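Local coordinates for vacuolar protein sorting-associated protein 29 (Entamoeba histolytica, PDB 5XCJ) that binds zinc through a metallophosphatase fold and probably serves in protein transport as a subunit of the retromer complex, at residues Arg25-Arg30 and Leu49-Arg54. The protein carries 1 engineered substitution. Numbering follows the deposited sequence.
Sequences RLNTGR and LRTLAR
With chi1 of -65° in Leu-26 and -52° in Leu-52, each leucine sets CG beside its own backbone N and anti to its carbonyl carbon; in Leu-52 a chi2 near 180° extends CD1 and turns CD2 off to the side, toward Leu-26 and Asn-27, and the two leucines meet at a slant between neighbouring helices. The touching is done by the methyls of Leu-52: CD2 lies 3.9 Å from CB of Leu-26, while CD1 packs against CB and CD1 of Leu-26. CD2 also serves a second neighbour, since it sits 3.4 Å from OD1 of Asn-27, whose side-chain oxygen is turned toward the methyl, with ND2 on the far side, at the exposed margin of the interface. Thr-51 stands near that amide, but its OG1 is hydrogen-bonded within its own helix, to the carbonyl of Ile-48.

No direct hydrogen bond joins the segments; water makes the polar link between carbonyls in the last turns of the two helices. One molecule bridges Leu-26 O (2.7 Å) and Leu-52 O (2.9 Å), and a second spans Asn-27 O and Thr-51 O. On the inner side, both leucines rest on Leu-4 of strand 2-6. The helices thus pack side by side on one sheet, in consecutive beta-alpha-beta crossovers (strand 2-6, helix 20-28, strand 33-36, helix 43-52, strand 55-58), as in the calcineurin-like metallophosphatase fold, here away from the metal site.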
ATOM      1  N   ARG A  25      -8.624 -14.359  -1.441  1.00 12.95           N
ATOM      2  CA  ARG A  25      -9.428 -13.222  -1.865  1.00 10.34           C
ATOM      3  C   ARG A  25      -8.831 -12.454  -3.045  1.00 11.73           C
ATOM      4  O   ARG A  25      -9.532 -12.087  -3.976  1.00 14.34           O
ATOM      5  CB  ARG A  25      -9.635 -12.264  -0.692  1.00 11.64           C
ATOM      6  CG  ARG A  25     -10.110 -10.885  -1.100  1.00 10.04           C
ATOM      7  CD  ARG A  25     -11.556 -10.933  -1.544  1.00 11.25           C
ATOM      8  NE  ARG A  25     -11.976  -9.717  -2.228  1.00  8.86           N
ATOM      9  CZ  ARG A  25     -11.659  -9.410  -3.477  1.00 10.96           C
ATOM     10  NH1 ARG A  25     -10.902 -10.222  -4.199  1.00 12.14           N
ATOM     11  NH2 ARG A  25     -12.096  -8.282  -4.008  1.00 17.26           N
ATOM     12  N   LEU A  26      -7.540 -12.172  -2.951  1.00 12.06           N
ATOM     13  CA  LEU A  26      -6.796 -11.458  -3.981  1.00 12.44           C
ATOM     14  C   LEU A  26      -6.681 -12.212  -5.311  1.00 14.04           C
ATOM     15  O   LEU A  26      -6.714 -11.618  -6.374  1.00 16.89           O
ATOM     16  CB  LEU A  26      -5.422 -11.051  -3.457  1.00 12.96           C
ATOM     17  CG  LEU A  26      -5.396 -10.039  -2.311  1.00  9.57           C
ATOM     18  CD1 LEU A  26      -3.999  -9.807  -1.764  1.00 12.46           C
ATOM     19  CD2 LEU A  26      -6.065  -8.737  -2.690  1.00  9.62           C
ATOM     20  N   ASN A  27      -6.566 -13.528  -5.221  1.00 14.52           N
ATOM     21  CA  ASN A  27      -6.419 -14.403  -6.386  1.00 16.53           C
ATOM     22  C   ASN A  27      -7.594 -14.414  -7.368  1.00 17.13           C
ATOM     23  O   ASN A  27      -7.402 -14.680  -8.545  1.00 20.63           O
ATOM     24  CB  ASN A  27      -6.020 -15.822  -5.966  1.00 17.12           C
ATOM     25  CG  ASN A  27      -4.517 -15.992  -5.855  1.00 22.54           C
ATOM     26  OD1 ASN A  27      -3.767 -15.495  -6.687  1.00 23.04           O
ATOM     27  ND2 ASN A  27      -4.070 -16.698  -4.822  1.00 17.95           N
ATOM     28  N   THR A  28      -8.810 -14.185  -6.886  1.00 17.06           N
ATOM     29  CA  THR A  28      -9.974 -14.191  -7.775  1.00 18.66           C
ATOM     30  C   THR A  28     -10.451 -12.825  -8.269  1.00 23.20           C
ATOM     31  O   THR A  28     -11.301 -12.744  -9.144  1.00 27.83           O
ATOM     32  CB  THR A  28     -11.171 -14.906  -7.121  1.00 18.87           C
ATOM     33  OG1 THR A  28     -11.457 -14.295  -5.861  1.00 18.52           O
ATOM     34  CG2 THR A  28     -10.863 -16.376  -6.908  1.00 19.59           C
ATOM     35  N   GLY A  29      -9.980 -11.763  -7.644  1.00 25.48           N
ATOM     36  CA  GLY A  29     -10.456 -10.455  -8.009  1.00 25.89           C
ATOM     37  C   GLY A  29     -10.047 -10.037  -9.388  1.00 24.93           C
ATOM     38  O   GLY A  29      -9.052 -10.511  -9.920  1.00 31.24           O
ATOM     39  N   ARG A  30     -10.846  -9.177 -10.008  1.00 25.06           N
ATOM     40  CA  ARG A  30     -10.502  -8.641 -11.312  1.00 22.24           C
ATOM     41  C   ARG A  30      -9.669  -7.397 -11.038  1.00 22.97           C
ATOM     42  O   ARG A  30     -10.075  -6.287 -11.365  1.00 24.56           O
ATOM     43  CB  ARG A  30     -11.757  -8.266 -12.098  1.00 26.07           C
ATOM     44  CG  ARG A  30     -11.529  -8.148 -13.594  1.00 30.84           C
ATOM     45  CD  ARG A  30     -11.445  -9.520 -14.234  1.00 39.19           C
ATOM     46  NE  ARG A  30     -10.677  -9.526 -15.475  1.00 42.34           N
ATOM     47  CZ  ARG A  30      -9.467 -10.062 -15.606  1.00 42.45           C
ATOM     48  NH1 ARG A  30      -8.867 -10.645 -14.573  1.00 42.14           N
ATOM     49  NH2 ARG A  30      -8.853 -10.018 -16.776  1.00 47.31           N
ATOM     50  N   LEU A  49       2.586 -11.131  -6.803  1.00 14.99           N
ATOM     51  CA  LEU A  49       1.990  -9.875  -7.258  1.00 14.18           C
ATOM     52  C   LEU A  49       1.682  -9.910  -8.750  1.00 15.20           C
ATOM     53  O   LEU A  49       0.662  -9.407  -9.196  1.00 15.50           O
ATOM     54  CB  LEU A  49       2.917  -8.698  -6.967  1.00 14.94           C
ATOM     55  CG  LEU A  49       3.137  -8.317  -5.506  1.00 14.41           C
ATOM     56  CD1 LEU A  49       4.214  -7.252  -5.403  1.00 14.37           C
ATOM     57  CD2 LEU A  49       1.841  -7.831  -4.884  1.00 15.15           C
ATOM     58  N   ARG A  50       2.568 -10.539  -9.516  1.00 17.51           N
ATOM     59  CA  ARG A  50       2.403 -10.658 -10.961  1.00 16.42           C
ATOM     60  C   ARG A  50       1.170 -11.498 -11.298  1.00 15.90           C
ATOM     61  O   ARG A  50       0.519 -11.265 -12.305  1.00 18.29           O
ATOM     62  CB  ARG A  50       3.657 -11.246 -11.605  1.00 21.57           C
ATOM     63  CG  ARG A  50       4.607 -10.217 -12.203  1.00 22.36           C
ATOM     64  CD  ARG A  50       4.367  -8.819 -11.665  1.00 20.80           C
ATOM     65  NE  ARG A  50       4.596  -7.785 -12.666  1.00 21.48           N
ATOM     66  CZ  ARG A  50       3.741  -7.483 -13.639  1.00 23.88           C
ATOM     67  NH1 ARG A  50       2.599  -8.144 -13.751  1.00 27.25           N
ATOM     68  NH2 ARG A  50       4.027  -6.526 -14.502  1.00 20.11           N
ATOM     69  N   THR A  51       0.872 -12.486 -10.462  1.00 14.87           N
ATOM     70  CA  THR A  51      -0.326 -13.304 -10.647  1.00 17.27           C
ATOM     71  C   THR A  51      -1.640 -12.541 -10.418  1.00 20.12           C
ATOM     72  O   THR A  51      -2.617 -12.744 -11.126  1.00 21.88           O
ATOM     73  CB  THR A  51      -0.319 -14.574  -9.768  1.00 16.13           C
ATOM     74  OG1 THR A  51      -0.412 -14.219  -8.387  1.00 18.38           O
ATOM     75  CG2 THR A  51       0.938 -15.399 -10.005  1.00 20.43           C
ATOM     76  N   LEU A  52      -1.644 -11.683  -9.406  1.00 20.88           N
ATOM     77  CA  LEU A  52      -2.829 -10.906  -9.029  1.00 16.55           C
ATOM     78  C   LEU A  52      -3.359  -9.905 -10.049  1.00 16.46           C
ATOM     79  O   LEU A  52      -4.565  -9.785 -10.229  1.00 20.43           O
ATOM     80  CB  LEU A  52      -2.578 -10.197  -7.703  1.00 13.27           C
ATOM     81  CG  LEU A  52      -2.089 -11.085  -6.565  1.00 14.21           C
ATOM     82  CD1 LEU A  52      -1.896 -10.286  -5.289  1.00 12.80           C
ATOM     83  CD2 LEU A  52      -3.049 -12.238  -6.344  1.00 15.15           C
ATOM     84  N   ALA A  53      -2.469  -9.154 -10.683  1.00 14.02           N
ATOM     85  CA  ALA A  53      -2.891  -8.163 -11.663  1.00 16.00           C
ATOM     86  C   ALA A  53      -1.953  -8.086 -12.857  1.00 17.23           C
ATOM     87  O   ALA A  53      -0.799  -8.484 -12.771  1.00 19.77           O
ATOM     88  CB  ALA A  53      -3.024  -6.800 -11.010  1.00 14.25           C
ATOM     89  N   ARG A  54      -2.467  -7.595 -13.978  1.00 18.41           N
ATOM     90  CA  ARG A  54      -1.661  -7.438 -15.178  1.00 20.91           C
ATOM     91  C   ARG A  54      -0.549  -6.415 -14.976  1.00 22.09           C
ATOM     92  O   ARG A  54       0.587  -6.628 -15.393  1.00 26.87           O
ATOM     93  CB  ARG A  54      -2.530  -7.028 -16.352  1.00 20.91           C
TER
HETATM   94  O   HOH W   1      -6.240 -11.774  -8.997  1.00 18.78           O
HETATM   95  O   HOH W   2      -5.414 -13.809 -10.456  1.00 22.62           O